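Local atomic coordinates of 2-dehydropantoate 2-reductase (Enterococcus faecium, PDB entry 3WFI), a protein that probably reduces 2-keto acids with a nicotinamide cofactor, as a D-mandelate dehydrogenase that binds NAD(+) and belongs to the ketopantoate reductase family. Residues S146-N151 with H175-I180; M119-I124 with D154-A159. All coordinates share one frame; numbering follows the deposited sequence.

Contact 1: residues S146-N151 with H175-I180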
loop_
_atom_site.group_PDB
_atom_site.type_symbol
_atom_site.label_atom_id
_atom_site.label_comp_id
_atom_site.label_asym_id
_atom_site.label_seq_id
_atom_site.Cartn_x
_atom_site.Cartn_y
_atom_site.Cartn_z
ATOM N N SER B 146 5.253 -32.476 21.602
ATOM C CA SER B 146 6.177 -31.766 22.488
ATOM C C SER B 146 5.784 -30.298 22.637
ATOM O O SER B 146 4.922 -29.790 21.921
ATOM C CB SER B 146 7.599 -31.834 21.930
ATOM O OG SER B 146 7.702 -31.052 20.752
ATOM N N VAL B 147 6.435 -29.636 23.587
ATOM C CA VAL B 147 6.255 -28.213 23.815
ATOM C C VAL B 147 7.623 -27.579 23.999
ATOM O O VAL B 147 8.492 -28.136 24.678
ATOM C CB VAL B 147 5.388 -27.938 25.074
ATOM C CG1 VAL B 147 5.252 -26.443 25.322
ATOM C CG2 VAL B 147 4.017 -28.596 24.941
ATOM N N GLU B 148 7.805 -26.411 23.399
ATOM C CA GLU B 148 8.997 -25.604 23.598
ATOM C C GLU B 148 8.539 -24.230 24.051
ATOM O O GLU B 148 7.574 -23.693 23.502
ATOM C CB GLU B 148 9.829 -25.477 22.318
ATOM C CG GLU B 148 10.348 -26.817 21.802
ATOM C CD GLU B 148 11.333 -26.669 20.656
ATOM O OE1 GLU B 148 11.393 -25.581 20.049
ATOM O OE2 GLU B 148 12.045 -27.654 20.366
ATOM N N LEU B 149 9.216 -23.675 25.055
ATOM C CA LEU B 149 8.777 -22.406 25.646
ATOM C C LEU B 149 9.929 -21.559 26.144
ATOM O O LEU B 149 11.018 -22.068 26.425
ATOM C CB LEU B 149 7.751 -22.653 26.771
ATOM C CG LEU B 149 8.200 -23.378 28.051
ATOM C CD1 LEU B 149 8.883 -22.424 29.027
ATOM C CD2 LEU B 149 7.019 -24.045 28.739
ATOM N N GLN B 150 9.670 -20.257 26.241
ATOM C CA GLN B 150 10.676 -19.281 26.607
ATOM C C GLN B 150 10.099 -18.177 27.486
ATOM O O GLN B 150 8.966 -17.750 27.294
ATOM C CB GLN B 150 11.258 -18.647 25.345
ATOM C CG GLN B 150 12.462 -17.757 25.617
ATOM C CD GLN B 150 13.164 -17.300 24.359
ATOM O OE1 GLN B 150 12.675 -17.504 23.244
ATOM N NE2 GLN B 150 14.347 -16.703 24.532
ATOM N N ASN B 151 10.904 -17.713 28.433
ATOM C CA ASN B 151 10.578 -16.527 29.213
ATOM C C ASN B 151 10.682 -15.260 28.361
ATOM O O ASN B 151 11.603 -15.108 27.572
ATOM C CB ASN B 151 11.490 -16.400 30.446
ATOM C CG ASN B 151 12.961 -16.279 30.081
ATOM O OD1 ASN B 151 13.548 -17.209 29.533
ATOM N ND2 ASN B 151 13.558 -15.134 30.373
ATOM N N HIS B 175 10.039 -28.323 26.947
ATOM C CA HIS B 175 11.440 -27.931 27.085
ATOM C C HIS B 175 11.627 -26.438 26.944
ATOM O O HIS B 175 10.918 -25.778 26.180
ATOM C CB HIS B 175 12.303 -28.614 26.020
ATOM C CG HIS B 175 12.149 -30.098 25.992
ATOM N ND1 HIS B 175 11.424 -30.743 25.020
ATOM C CD2 HIS B 175 12.612 -31.060 26.819
ATOM C CE1 HIS B 175 11.459 -32.044 25.238
ATOM N NE2 HIS B 175 12.161 -32.262 26.334
ATOM N N PHE B 176 12.595 -25.916 27.688
ATOM C CA PHE B 176 13.079 -24.564 27.473
ATOM C C PHE B 176 13.804 -24.460 26.137
ATOM O O PHE B 176 14.589 -25.336 25.779
ATOM C CB PHE B 176 14.043 -24.156 28.590
ATOM C CG PHE B 176 14.641 -22.795 28.401
ATOM C CD1 PHE B 176 13.911 -21.655 28.698
ATOM C CD2 PHE B 176 15.932 -22.653 27.912
ATOM C CE1 PHE B 176 14.461 -20.396 28.526
ATOM C CE2 PHE B 176 16.488 -21.399 27.732
ATOM C CZ PHE B 176 15.751 -20.267 28.045
ATOM N N SER B 177 13.555 -23.368 25.419
ATOM C CA SER B 177 14.337 -23.007 24.248
ATOM C C SER B 177 14.552 -21.507 24.256
ATOM O O SER B 177 13.616 -20.765 24.488
ATOM C CB SER B 177 13.610 -23.424 22.970
ATOM O OG SER B 177 14.199 -22.795 21.845
ATOM N N ASP B 178 15.783 -21.060 24.006
ATOM C CA ASP B 178 16.068 -19.624 23.939
ATOM C C ASP B 178 15.872 -19.068 22.532
ATOM O O ASP B 178 16.252 -17.934 22.241
ATOM C CB ASP B 178 17.477 -19.312 24.456
ATOM C CG ASP B 178 18.589 -19.914 23.592
ATOM O OD1 ASP B 178 18.296 -20.469 22.511
ATOM O OD2 ASP B 178 19.768 -19.834 24.011
ATOM N N ASN B 179 15.270 -19.852 21.649
ATOM C CA ASN B 179 15.152 -19.400 20.265
ATOM C C ASN B 179 13.711 -19.182 19.844
ATOM O O ASN B 179 13.468 -18.848 18.682
ATOM C CB ASN B 179 15.830 -20.408 19.347
ATOM C CG ASN B 179 16.028 -19.890 17.934
ATOM O OD1 ASN B 179 15.507 -20.470 16.982
ATOM N ND2 ASN B 179 16.762 -18.782 17.791
ATOM N N ILE B 180 12.775 -19.295 20.796
ATOM C CA ILE B 180 11.330 -19.207 20.514
ATOM C C ILE B 180 10.969 -17.798 20.035
ATOM O O ILE B 180 10.214 -17.634 19.084
ATOM C CB ILE B 180 10.459 -19.492 21.767
ATOM C CG1 ILE B 180 10.697 -20.892 22.306
ATOM C CG2 ILE B 180 8.977 -19.316 21.458
ATOM C CD1 ILE B 180 10.494 -21.997 21.292
#

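Contact 2: residues M119-I124 with D154-A159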
loop_
_atom_site.group_PDB
_atom_site.type_symbol
_atom_site.label_atom_id
_atom_site.label_comp_id
_atom_site.label_asym_id
_atom_site.label_seq_id
_atom_site.Cartn_x
_atom_site.Cartn_y
_atom_site.Cartn_z
ATOM N N MET B 119 5.536 -8.332 32.403
ATOM C CA MET B 119 6.347 -9.037 31.432
ATOM C C MET B 119 7.141 -10.190 32.049
ATOM O O MET B 119 7.284 -11.245 31.429
ATOM C CB MET B 119 7.305 -8.035 30.760
ATOM C CG MET B 119 7.931 -8.516 29.464
ATOM S SD MET B 119 6.723 -8.994 28.218
ATOM C CE MET B 119 5.832 -7.472 27.886
ATOM N N GLU B 120 7.630 -9.995 33.274
ATOM C CA GLU B 120 8.416 -11.009 33.986
ATOM C C GLU B 120 7.646 -12.323 34.192
ATOM O O GLU B 120 8.248 -13.380 34.384
ATOM C CB GLU B 120 8.992 -10.464 35.315
ATOM C CG GLU B 120 8.121 -10.661 36.554
ATOM C CD GLU B 120 8.704 -10.086 37.849
ATOM O OE1 GLU B 120 8.733 -8.846 37.999
ATOM O OE2 GLU B 120 9.093 -10.870 38.739
ATOM N N ASN B 121 6.320 -12.252 34.135
ATOM C CA ASN B 121 5.478 -13.434 34.328
ATOM C C ASN B 121 4.891 -14.000 33.030
ATOM O O ASN B 121 3.996 -14.856 33.078
ATOM C CB ASN B 121 4.332 -13.104 35.290
ATOM C CG ASN B 121 4.784 -12.949 36.742
ATOM O OD1 ASN B 121 4.078 -12.348 37.563
ATOM N ND2 ASN B 121 5.927 -13.524 37.079
ATOM N N ILE B 122 5.393 -13.537 31.886
ATOM C CA ILE B 122 4.867 -13.991 30.585
ATOM C C ILE B 122 5.860 -14.933 29.912
ATOM O O ILE B 122 7.077 -14.668 29.874
ATOM C CB ILE B 122 4.527 -12.823 29.637
ATOM C CG1 ILE B 122 3.531 -11.874 30.301
ATOM C CG2 ILE B 122 3.918 -13.347 28.338
ATOM C CD1 ILE B 122 3.225 -10.622 29.504
ATOM N N TYR B 123 5.322 -16.031 29.379
ATOM C CA TYR B 123 6.113 -17.038 28.699
ATOM C C TYR B 123 5.461 -17.325 27.346
ATOM O O TYR B 123 4.241 -17.263 27.208
ATOM C CB TYR B 123 6.230 -18.316 29.543
ATOM C CG TYR B 123 6.838 -18.081 30.912
ATOM C CD1 TYR B 123 8.195 -18.274 31.132
ATOM C CD2 TYR B 123 6.054 -17.625 31.972
ATOM C CE1 TYR B 123 8.757 -18.035 32.368
ATOM C CE2 TYR B 123 6.600 -17.378 33.217
ATOM C CZ TYR B 123 7.953 -17.597 33.411
ATOM O OH TYR B 123 8.510 -17.346 34.626
ATOM N N ILE B 124 6.289 -17.595 26.347
ATOM C CA ILE B 124 5.808 -17.850 24.989
ATOM C C ILE B 124 6.264 -19.231 24.575
ATOM O O ILE B 124 7.372 -19.648 24.922
ATOM C CB ILE B 124 6.341 -16.808 23.994
ATOM C CG1 ILE B 124 7.854 -16.601 24.153
ATOM C CG2 ILE B 124 5.619 -15.491 24.195
ATOM C CD1 ILE B 124 8.491 -15.880 22.986
ATOM N N ASP B 154 13.478 -10.663 31.631
ATOM C CA ASP B 154 14.908 -10.827 31.887
ATOM C C ASP B 154 15.098 -11.628 33.150
ATOM O O ASP B 154 14.392 -11.407 34.131
ATOM C CB ASP B 154 15.581 -9.457 32.099
ATOM C CG ASP B 154 15.622 -8.598 30.846
ATOM O OD1 ASP B 154 15.597 -9.110 29.702
ATOM O OD2 ASP B 154 15.730 -7.372 31.012
ATOM N N GLY B 155 16.030 -12.573 33.122
ATOM C CA GLY B 155 16.387 -13.336 34.309
ATOM C C GLY B 155 15.398 -14.408 34.740
ATOM O O GLY B 155 15.547 -14.975 35.823
ATOM N N LYS B 156 14.418 -14.718 33.891
ATOM C CA LYS B 156 13.408 -15.706 34.224
ATOM C C LYS B 156 13.624 -17.049 33.503
ATOM O O LYS B 156 12.685 -17.834 33.370
ATOM C CB LYS B 156 12.013 -15.160 33.913
ATOM C CG LYS B 156 11.667 -13.836 34.587
ATOM C CD LYS B 156 11.808 -13.840 36.114
ATOM C CE LYS B 156 10.860 -14.797 36.812
ATOM N NZ LYS B 156 9.426 -14.402 36.687
ATOM N N GLU B 157 14.859 -17.329 33.077
ATOM C CA GLU B 157 15.179 -18.609 32.425
ATOM C C GLU B 157 14.948 -19.802 33.360
ATOM O O GLU B 157 14.389 -20.811 32.947
ATOM C CB GLU B 157 16.632 -18.639 31.906
ATOM C CG GLU B 157 16.860 -17.871 30.613
ATOM C CD GLU B 157 16.928 -16.359 30.786
ATOM O OE1 GLU B 157 17.203 -15.876 31.908
ATOM O OE2 GLU B 157 16.710 -15.648 29.778
ATOM N N ALA B 158 15.396 -19.682 34.608
ATOM C CA ALA B 158 15.210 -20.732 35.611
ATOM C C ALA B 158 13.730 -21.005 35.849
ATOM O O ALA B 158 13.308 -22.158 35.881
ATOM C CB ALA B 158 15.894 -20.350 36.921
ATOM N N ALA B 159 12.944 -19.940 35.954
ATOM C CA ALA B 159 11.498 -20.062 36.075
ATOM C C ALA B 159 10.855 -20.753 34.847
ATOM O O ALA B 159 9.945 -21.557 34.990
ATOM C CB ALA B 159 10.873 -18.699 36.318
#

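Contact 1: residues S146-N151 with H175-I180
Glu148 pairs with His175 and Leu149 with Phe176 as parallel bridges, so strand 147-151 and edge strand 174-176, joined through helix 157-168, form a beta-alpha-beta crossover of the Rossmann-type domain. Three backbone bonds fix the register: His175 N to Val147 O at 2.8 Å, Leu149 N to His175 O at 2.9 Å, and Ser177 N to Leu149 O at 3.0 Å. The faces alternate. Leu149 and Phe176 lie on the side of helix 157-168, Glu148 and His175 on the other. Past Phe176 the chain leaves the sheet through an ST turn, in which Ser177 OG accepts from Asn179 N, and enters helix 180-191. Ile180 returns to the strand: its CD1 meets Glu148 CB at 3.7 Å, while its CB and CG1 pack on Gln150 CB. With CG anti to the backbone N (chi1 -172°), extended Gln150 runs antiparallel to the Ile180 side chain, carrying its amide to Asp178. Its OE1 accepts from His181 N, and its NE2 makes a weak hydrogen bond of 3.2 Å to Asp178 O. Asn151 ND2, hydrogen-bonded to Gly153 O, belongs to an amide nearly coplanar with the Phe176 ring (21°); Asn151 OD1 lies in the ring plane, 3.5 Å from Phe176 CE1.

Contact 2: residues M119-I124 with D154-A159
Lys156 reaches across to the end of the 3-10 turn at Glu120, where its NZ donates to Glu120 O at 2.8 Å. The ammonium stands above the carbonyl plane, 48° out of it, with a C=O...N angle of 131°. Chi1 (-56°) puts Lys156 CG anti to its own carbonyl carbon, where it lies 3.5 Å from Glu120 O, and bends at chi2, chi3 and chi4 carry the rest of the chain round to bring NZ to the same oxygen, so methylenes as well as the ammonium border the carbonyl. The tight part lies deeper, at buried Tyr123. Its side chain crosses that of Lys156 at about a right angle, and Tyr123 OH is 3.2 Å from Ala159 CB in the first turn of helix 157-168. The hydroxyl is also hydrogen-bonded to Glu99, which anchors the tip of the ring, while Ala160 and Leu163 of the same helix touch the side chain as well. Within the Rossmann-type sheet, strand 122-127 thus meets the start of the helix that follows its antiparallel neighbour 147-151, with Lys156 at the N-cap position. Toward solvent the contact is looser. Glu120 is exposed, and Glu120 OE2 stays 4.1 Å from Lys156 NZ, beyond salt-bridge distance, though the opposite charges probably still attract. Asn121 ND2 lies 3.6 Å from Lys156 NZ, a proximity of two donors and not a hydrogen bond.

The centres of contacts 1 and 2 lie 11 Å apart on the same eight-stranded sheet, whose strands 122-127, 147-151 and 174-176 are consecutive neighbours. Along the chain the segments alternate, in the order 119-124, 146-151, 154-159, 175-180, so the two contacts interlock. Helix 157-168 follows strand 147-151 of contact 1, begins in contact 2 and leads to strand 174-176. Direct links include Gln150 N to Ile124 O at 2.7 Å, a probable hydrogen bond between adjacent antiparallel strands, and packing of Asn151 CA against Tyr123 CD1 at 3.5 Å. In the nucleotide-binding domain, contact 1 adds an outermost strand of the chain's sheet, 174-176, while contact 2, away from the NAD(+) site, seats the start of helix 157-168 against strand 122-127.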